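Local coordinates for protein macrophage receptor MARCO (Mus musculus, PDB 2OYA) that serves as a macrophage scavenger receptor whose C-terminal cysteine-rich domain recognises ligands through a basic and an acidic cluster, at residues G16-Y21 / G27-D32; D38-C43 / Y48-A53; V69-T74 / W79-N84. All blocks are in the same frame, centred on the assembly; numbering follows the deposited sequence. Where two conformers were deposited one is given.

Interaction 1. Residues G16-Y21 / G27-D32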
# COMPACT_ATOMS: atom_id res chain seq x y z
N GLY A 16 -6.62 6.42 -0.31
CA GLY A 16 -5.50 7.35 -0.23
C GLY A 16 -4.23 6.73 -0.77
O GLY A 16 -4.26 5.66 -1.39
N ARG A 17 -3.10 7.42 -0.55
CA ARG A 17 -1.81 6.90 -1.01
C ARG A 17 -1.33 5.78 -0.07
O ARG A 17 -1.41 5.93 1.16
CB ARG A 17 -0.79 8.04 -1.10
CG ARG A 17 0.60 7.64 -1.52
CD ARG A 17 1.51 8.88 -1.61
NE ARG A 17 1.57 9.61 -0.35
CZ ARG A 17 0.89 10.73 -0.05
NH1 ARG A 17 0.10 11.33 -0.94
NH2 ARG A 17 1.06 11.28 1.15
N ALA A 18 -0.84 4.69 -0.66
CA ALA A 18 -0.30 3.57 0.12
C ALA A 18 1.14 3.87 0.56
O ALA A 18 2.02 4.11 -0.29
CB ALA A 18 -0.34 2.27 -0.71
N GLU A 19 1.37 3.86 1.87
CA GLU A 19 2.73 4.07 2.39
C GLU A 19 3.21 2.91 3.24
O GLU A 19 2.40 2.18 3.80
CB GLU A 19 2.85 5.41 3.15
CG GLU A 19 2.61 6.60 2.21
CD GLU A 19 2.91 7.95 2.82
OE1 GLU A 19 2.77 8.95 2.08
OE2 GLU A 19 3.29 8.02 4.02
N VAL A 20 4.53 2.73 3.30
CA VAL A 20 5.13 1.58 3.95
C VAL A 20 6.30 2.08 4.80
O VAL A 20 6.98 3.03 4.42
CB VAL A 20 5.57 0.50 2.90
CG1 VAL A 20 6.65 1.04 1.94
CG2 VAL A 20 6.04 -0.76 3.56
N TYR A 21 6.49 1.46 5.96
CA TYR A 21 7.52 1.86 6.91
C TYR A 21 8.71 0.89 6.81
O TYR A 21 8.59 -0.31 7.13
CB TYR A 21 6.94 1.87 8.33
CG TYR A 21 7.81 2.57 9.35
CD1 TYR A 21 7.85 3.97 9.42
CD2 TYR A 21 8.60 1.84 10.23
CE1 TYR A 21 8.67 4.62 10.36
CE2 TYR A 21 9.40 2.47 11.18
CZ TYR A 21 9.43 3.85 11.24
OH TYR A 21 10.24 4.49 12.18
N GLY A 27 7.76 5.64 3.57
CA GLY A 27 8.00 5.87 2.16
C GLY A 27 6.84 5.34 1.34
O GLY A 27 5.90 4.75 1.87
N THR A 28 6.92 5.54 0.03
CA THR A 28 5.79 5.30 -0.85
C THR A 28 6.05 4.09 -1.76
O THR A 28 7.10 3.43 -1.69
CB THR A 28 5.49 6.56 -1.69
OG1 THR A 28 6.62 6.85 -2.53
CG2 THR A 28 5.16 7.78 -0.77
N ILE A 29 5.06 3.78 -2.59
CA ILE A 29 5.09 2.60 -3.45
C ILE A 29 4.87 3.08 -4.89
O ILE A 29 3.82 3.68 -5.19
CB ILE A 29 3.96 1.63 -3.06
CG1 ILE A 29 4.14 1.17 -1.59
CG2 ILE A 29 3.93 0.42 -4.03
CD1 ILE A 29 2.97 0.31 -1.06
N CYS A 30 5.83 2.85 -5.77
CA CYS A 30 5.62 3.19 -7.17
C CYS A 30 4.49 2.35 -7.78
O CYS A 30 4.34 1.16 -7.44
CB CYS A 30 6.92 3.02 -7.96
SG CYS A 30 6.74 3.61 -9.66
N ASP A 31 3.70 2.94 -8.67
CA ASP A 31 2.53 2.23 -9.20
C ASP A 31 2.85 1.22 -10.34
O ASP A 31 1.93 0.61 -10.90
CB ASP A 31 1.42 3.18 -9.58
CG ASP A 31 1.72 3.97 -10.86
OD1 ASP A 31 2.81 3.77 -11.45
OD2 ASP A 31 0.85 4.78 -11.27
N ASP A 32 4.14 1.06 -10.66
CA ASP A 32 4.55 0.09 -11.69
C ASP A 32 4.06 -1.30 -11.28
O ASP A 32 4.48 -1.80 -10.24
CB ASP A 32 6.08 0.03 -11.83
CG ASP A 32 6.70 1.32 -12.36
OD1 ASP A 32 6.00 2.14 -13.00
OD2 ASP A 32 7.93 1.48 -12.15
O HOH W 1 2.48 5.21 -2.54
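Glu19 and Thr28 lie side by side on one face of a two-stranded antiparallel hairpin, their side chains pointing the same way. Followed outward, Glu19 first sets CB against the backbone oxygen of the opposite strand, with Glu19 CB 3.4 Å from Gly27 O. CG is still near that oxygen and approaches the Thr28 methyl, and the extended chain then carries the carboxylate on, so that Glu19 OE1 ends 3.9 Å from Thr28 CG2. That oxygen takes two bonds from Arg17 of its own strand. The guanidinium approaches side-on and in its own plane: Arg17 NE reaches Glu19 OE1 at 2.8 Å on the anti lone pair, while NH2 meets it from the syn side, well out of the carboxylate plane. A bend at chi3 (58°) turns the Arg17 head toward the Glu19 carboxylate, and on the way Arg17 CD comes within 3.9 Å of Thr28 CG2. Thr28 OG1 is hydrogen-bonded to Asp96 OD1.

Beneath this polar cover the strands are paired by the Val20-Gly27 couple, whose bonds are both short and nearly straight: Val20 N to Gly27 O is 2.8 Å, and Gly27 N to Val20 O is 2.9 Å. Toward Ala18 the strands part, and a water accepts from Ile29 N. The apolar side is closed by Ala18 CB against Ile29 CD1 at 3.9 Å.

The hairpin thus has two chemistries, an intrastrand salt bridge resting on a threonine methyl and an aliphatic underside turned to the core. With one oxygen shared by two nitrogens, the carboxylate is probably held in its charged form.

Interaction 2. Residues D38-C43 / Y48-A53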
# COMPACT_ATOMS: atom_id res chain seq x y z
N ASP A 38 -2.19 -6.67 -5.33
CA ASP A 38 -1.29 -5.92 -4.43
C ASP A 38 -2.08 -5.07 -3.44
O ASP A 38 -1.77 -5.05 -2.23
CB ASP A 38 -0.42 -5.00 -5.27
CG ASP A 38 0.41 -5.75 -6.27
OD1 ASP A 38 0.84 -6.88 -5.95
OD2 ASP A 38 0.63 -5.22 -7.38
N ALA A 39 -3.09 -4.36 -3.96
CA ALA A 39 -3.96 -3.50 -3.15
C ALA A 39 -4.67 -4.31 -2.05
O ALA A 39 -4.79 -3.85 -0.91
CB ALA A 39 -5.00 -2.81 -4.04
N THR A 40 -5.15 -5.50 -2.41
CA THR A 40 -5.82 -6.38 -1.45
C THR A 40 -4.85 -6.82 -0.36
O THR A 40 -5.22 -6.84 0.82
CB THR A 40 -6.48 -7.59 -2.17
OG1 THR A 40 -7.52 -7.09 -3.03
CG2 THR A 40 -7.11 -8.59 -1.19
N VAL A 41 -3.62 -7.17 -0.73
CA VAL A 41 -2.63 -7.53 0.31
C VAL A 41 -2.36 -6.35 1.24
O VAL A 41 -2.39 -6.51 2.47
CB VAL A 41 -1.33 -8.11 -0.27
CG1 VAL A 41 -0.32 -8.35 0.85
CG2 VAL A 41 -1.63 -9.39 -1.01
N PHE A 42 -2.14 -5.18 0.66
CA PHE A 42 -1.88 -3.98 1.46
C PHE A 42 -3.05 -3.72 2.40
O PHE A 42 -2.86 -3.52 3.60
CB PHE A 42 -1.65 -2.77 0.54
CG PHE A 42 -1.47 -1.47 1.26
CD1 PHE A 42 -0.19 -0.99 1.54
CD2 PHE A 42 -2.58 -0.71 1.66
CE1 PHE A 42 -0.02 0.23 2.22
CE2 PHE A 42 -2.42 0.50 2.35
CZ PHE A 42 -1.12 0.97 2.63
N CYS A 43 -4.28 -3.73 1.86
CA CYS A 43 -5.47 -3.45 2.65
C CYS A 43 -5.74 -4.50 3.75
O CYS A 43 -6.16 -4.15 4.85
CB CYS A 43 -6.69 -3.30 1.74
SG CYS A 43 -6.60 -1.84 0.66
N TYR A 48 -8.74 -4.79 6.37
CA TYR A 48 -9.80 -4.74 5.36
C TYR A 48 -9.83 -6.05 4.58
O TYR A 48 -8.88 -6.82 4.63
CB TYR A 48 -9.59 -3.55 4.41
CG TYR A 48 -9.66 -2.22 5.11
CD1 TYR A 48 -8.51 -1.58 5.54
CD2 TYR A 48 -10.89 -1.59 5.34
CE1 TYR A 48 -8.58 -0.35 6.21
CE2 TYR A 48 -10.97 -0.37 5.98
CZ TYR A 48 -9.82 0.25 6.42
OH TYR A 48 -9.94 1.46 7.07
N SER A 49 -10.92 -6.31 3.87
CA SER A 49 -10.99 -7.54 3.11
C SER A 49 -10.71 -7.42 1.61
O SER A 49 -10.47 -8.42 0.95
CB SER A 49 -12.31 -8.25 3.34
OG SER A 49 -13.38 -7.56 2.73
N ARG A 50 -10.77 -6.20 1.08
CA ARG A 50 -10.48 -6.01 -0.33
C ARG A 50 -9.76 -4.69 -0.52
O ARG A 50 -9.98 -3.74 0.23
CB ARG A 50 -11.76 -6.04 -1.18
CG ARG A 50 -11.47 -6.09 -2.68
CD ARG A 50 -12.73 -5.95 -3.49
NE ARG A 50 -13.26 -4.58 -3.50
CZ ARG A 50 -14.46 -4.27 -3.97
NH1 ARG A 50 -15.21 -5.24 -4.44
NH2 ARG A 50 -14.90 -3.02 -3.97
N GLY A 51 -8.89 -4.65 -1.52
CA GLY A 51 -8.25 -3.40 -1.94
C GLY A 51 -8.42 -3.26 -3.45
O GLY A 51 -8.37 -4.25 -4.19
N ARG A 52 -8.64 -2.04 -3.90
CA ARG A 52 -8.55 -1.71 -5.32
C ARG A 52 -7.35 -0.80 -5.54
O ARG A 52 -7.13 0.14 -4.77
CB ARG A 52 -9.82 -1.04 -5.81
CG ARG A 52 -11.02 -2.03 -5.86
CD ARG A 52 -12.29 -1.32 -6.26
NE ARG A 52 -12.09 -0.66 -7.55
CZ ARG A 52 -12.04 0.65 -7.74
NH1 ARG A 52 -11.84 1.13 -8.96
NH2 ARG A 52 -12.22 1.49 -6.73
N ALA A 53 -6.57 -1.09 -6.57
CA ALA A 53 -5.40 -0.30 -6.89
C ALA A 53 -5.78 1.01 -7.55
O ALA A 53 -6.59 1.05 -8.48
CB ALA A 53 -4.47 -1.09 -7.82
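The ring of Tyr48 meets the last turn of the helix by its edge: Cys43 O lies in the ring plane, with Tyr48 CD1 3.6 Å away. The same carbonyl oxygen accepts the backbone N-H of Tyr48, Tyr48 N to Cys43 O being 3.1 Å, although the donor stands above the carbonyl plane, 41° out of it. Tyr48 CB packs 3.9 Å from Cys43 CB; CG, anti to the carbonyl carbon (chi1 -62°), leads the ring on so that its CD1 edge meets Cys43 O, while the hydroxyl reaches out to Asn14.

Further along, the strand presses directly on the helix at Gly51. Cys43 SG sits 3.5 Å from Gly51 CA, and the Thr40 and Gly51 CA atoms are 3.9 Å apart, where the glycine backbone lies directly against the helix. Thr40 OG1 is beside the backbone N, and from there it receives the Gly51 N-H at 3.2 Å, close to straight at 161°; the hydroxyl also bonds to Asn36 O one turn earlier. Ala39 CB fits against the Arg52-Ala53 peptide link, 3.4 Å from both Arg52 C and Ala53 N. On the far side Arg50 and Arg52 point away from the helix.

Cys43 is joined to Cys101 by a disulfide, and Ala39, Phe42 and Cys43 rest on Val99. Ser49 and Arg50 both face Ser102 in a classic beta bulge where the outer strand begins, and Arg52 forms a salt bridge to Glu100. The contact therefore packs helix 36-45 against the three-stranded antiparallel sheet, on its outer strand 51-54 and its central strand 98-101.

Interaction 3. Residues V69-T74 / W79-N84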
# COMPACT_ATOMS: atom_id res chain seq x y z
N VAL A 69 5.71 -4.28 -7.45
CA VAL A 69 5.09 -5.23 -6.53
C VAL A 69 4.22 -6.21 -7.33
O VAL A 69 3.38 -5.79 -8.14
CB VAL A 69 4.26 -4.51 -5.45
CG1 VAL A 69 3.68 -5.51 -4.44
CG2 VAL A 69 5.12 -3.45 -4.72
N ASN A 70 4.44 -7.50 -7.09
CA ASN A 70 3.70 -8.55 -7.79
C ASN A 70 3.19 -9.62 -6.84
O ASN A 70 3.65 -10.76 -6.86
CB ASN A 70 4.58 -9.16 -8.89
CG ASN A 70 4.58 -8.34 -10.15
OD1 ASN A 70 3.64 -8.41 -10.95
ND2 ASN A 70 5.63 -7.56 -10.35
N CYS A 71 2.23 -9.24 -6.00
CA CYS A 71 1.61 -10.17 -5.04
C CYS A 71 0.73 -11.15 -5.79
O CYS A 71 0.14 -10.80 -6.82
CB CYS A 71 0.73 -9.42 -4.04
SG CYS A 71 1.60 -8.19 -3.01
N ARG A 72 0.61 -12.35 -5.23
CA ARG A 72 -0.36 -13.34 -5.69
C ARG A 72 -1.77 -12.90 -5.31
O ARG A 72 -2.73 -13.20 -6.01
CB ARG A 72 -0.07 -14.71 -5.09
CG ARG A 72 1.25 -15.34 -5.54
CD ARG A 72 1.57 -16.61 -4.72
NE ARG A 72 2.02 -16.36 -3.35
CZ ARG A 72 3.25 -15.94 -3.01
NH1 ARG A 72 4.16 -15.69 -3.95
NH2 ARG A 72 3.56 -15.76 -1.73
N GLY A 73 -1.88 -12.17 -4.19
CA GLY A 73 -3.16 -11.67 -3.72
C GLY A 73 -3.57 -12.32 -2.42
O GLY A 73 -4.47 -11.83 -1.72
N THR A 74 -2.89 -13.42 -2.10
CA THR A 74 -3.23 -14.24 -0.94
C THR A 74 -2.26 -14.04 0.24
O THR A 74 -2.46 -14.63 1.31
CB THR A 74 -3.20 -15.73 -1.34
OG1 THR A 74 -1.91 -16.04 -1.87
CG2 THR A 74 -4.28 -16.03 -2.38
N TRP A 79 5.42 -7.83 2.64
CA TRP A 79 6.76 -8.35 2.84
C TRP A 79 6.88 -9.75 2.20
O TRP A 79 7.96 -10.16 1.79
CB TRP A 79 7.12 -8.37 4.34
CG TRP A 79 7.74 -7.06 4.87
CD1 TRP A 79 9.03 -6.90 5.33
CD2 TRP A 79 7.09 -5.78 5.05
NE1 TRP A 79 9.22 -5.60 5.77
CE2 TRP A 79 8.06 -4.89 5.60
CE3 TRP A 79 5.80 -5.30 4.78
CZ2 TRP A 79 7.77 -3.54 5.89
CZ3 TRP A 79 5.51 -3.95 5.07
CH2 TRP A 79 6.50 -3.10 5.63
N ASP A 80 5.75 -10.46 2.10
CA ASP A 80 5.72 -11.80 1.46
C ASP A 80 5.58 -11.75 -0.06
O ASP A 80 5.70 -12.79 -0.73
CB ASP A 80 4.60 -12.65 2.04
CG ASP A 80 4.87 -13.06 3.46
OD1 ASP A 80 5.98 -13.56 3.76
OD2 ASP A 80 3.97 -12.87 4.29
N CYS A 81 5.33 -10.56 -0.61
CA CYS A 81 5.18 -10.43 -2.06
C CYS A 81 6.48 -10.30 -2.80
O CYS A 81 7.42 -9.68 -2.31
CB CYS A 81 4.32 -9.23 -2.41
SG CYS A 81 2.70 -9.35 -1.74
N SER A 82 6.50 -10.85 -4.00
CA SER A 82 7.57 -10.57 -4.93
C SER A 82 7.50 -9.08 -5.30
O SER A 82 6.40 -8.53 -5.48
CB SER A 82 7.38 -11.40 -6.19
OG SER A 82 8.38 -11.09 -7.11
N LYS A 83 8.67 -8.45 -5.41
CA LYS A 83 8.80 -7.02 -5.71
C LYS A 83 10.27 -6.69 -5.99
O LYS A 83 11.15 -7.53 -5.75
CB LYS A 83 8.24 -6.18 -4.54
CG LYS A 83 8.95 -6.41 -3.20
CD LYS A 83 8.00 -6.37 -2.00
CE LYS A 83 8.78 -6.63 -0.72
NZ LYS A 83 9.42 -7.99 -0.72
N ASN A 84 10.56 -5.49 -6.49
CA ASN A 84 11.94 -5.02 -6.61
C ASN A 84 12.60 -5.06 -5.23
O ASN A 84 11.91 -5.09 -4.20
CB ASN A 84 12.00 -3.59 -7.15
CG ASN A 84 11.96 -3.50 -8.67
OD1 ASN A 84 12.24 -2.43 -9.24
ND2 ASN A 84 11.62 -4.59 -9.34
O HOH W 2 4.46 -12.62 -4.64
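Cys71 and Cys81 are joined by a disulfide, SG to SG 2.0 Å, and this is the tight centre of the contact. Both sulfurs leave their chains in the same way, anti to the carbonyl carbon (chi1 -61° at each), and the bridge is twisted to a chi3 of 104°. The buried side beside it is apolar: Val69 CG1 lies 4.3 Å from Cys81 CB, and Val69 CG2 runs alongside Lys83 CB at 4.1 Å, the two side chains pointing the same way. Val41 of helix 36-45 touches both cysteines.

One backbone bond fastens the two stretches next to the disulfide, Asn70 N to Ser82 O at 2.7 Å and 167°, with the donor tilted from the carbonyl plane. On its other side the pairing opens, and a water takes over: it accepts from Ser82 N at 2.8 Å and donates to Asn70 O. Outward from there the contact is loose. The Arg72 guanidinium comes near the opposite chain, yet Arg72 NH2 stays 3.8 Å from Asp80 O, and the charged atoms of Arg72 and Asp80 do not meet. Asn70, Arg72, Asp80 and Ser82 are all exposed. Lys83 instead folds back along its own chain, its bends at chi2 and chi4 placing NZ 3.1 Å from Cys81 O, nearly in line with that carbonyl.

A bound sulfate, probably from the crystallisation liquor, lies about 5 Å from the Lys83 side chain. A short disulfide-closed loop of this kind, lacking regular strands and set against the helix, is characteristic of the scavenger receptor cysteine-rich fold.

From the N terminus the chain first closes the hairpin of interaction 1, then passes into helix 36-45, whose return to strand 51-54 closes interaction 2; the long loop after strand 64-66 folds back on itself in interaction 3. The three follow in series, none nesting in or crossing another, yet all touch. Phe42 of the helix packs on Ala18, Glu19 and Ile29, joining the hairpin to interaction 2. Trp79 lies against Val20 and Tyr21, and Val69 against Ile29, bringing the loop to the hairpin. Asp38 reaches Cys71 N in a probable hydrogen bond. The helix thus stands between the hairpin, the antiparallel sheet and the disulfide loop.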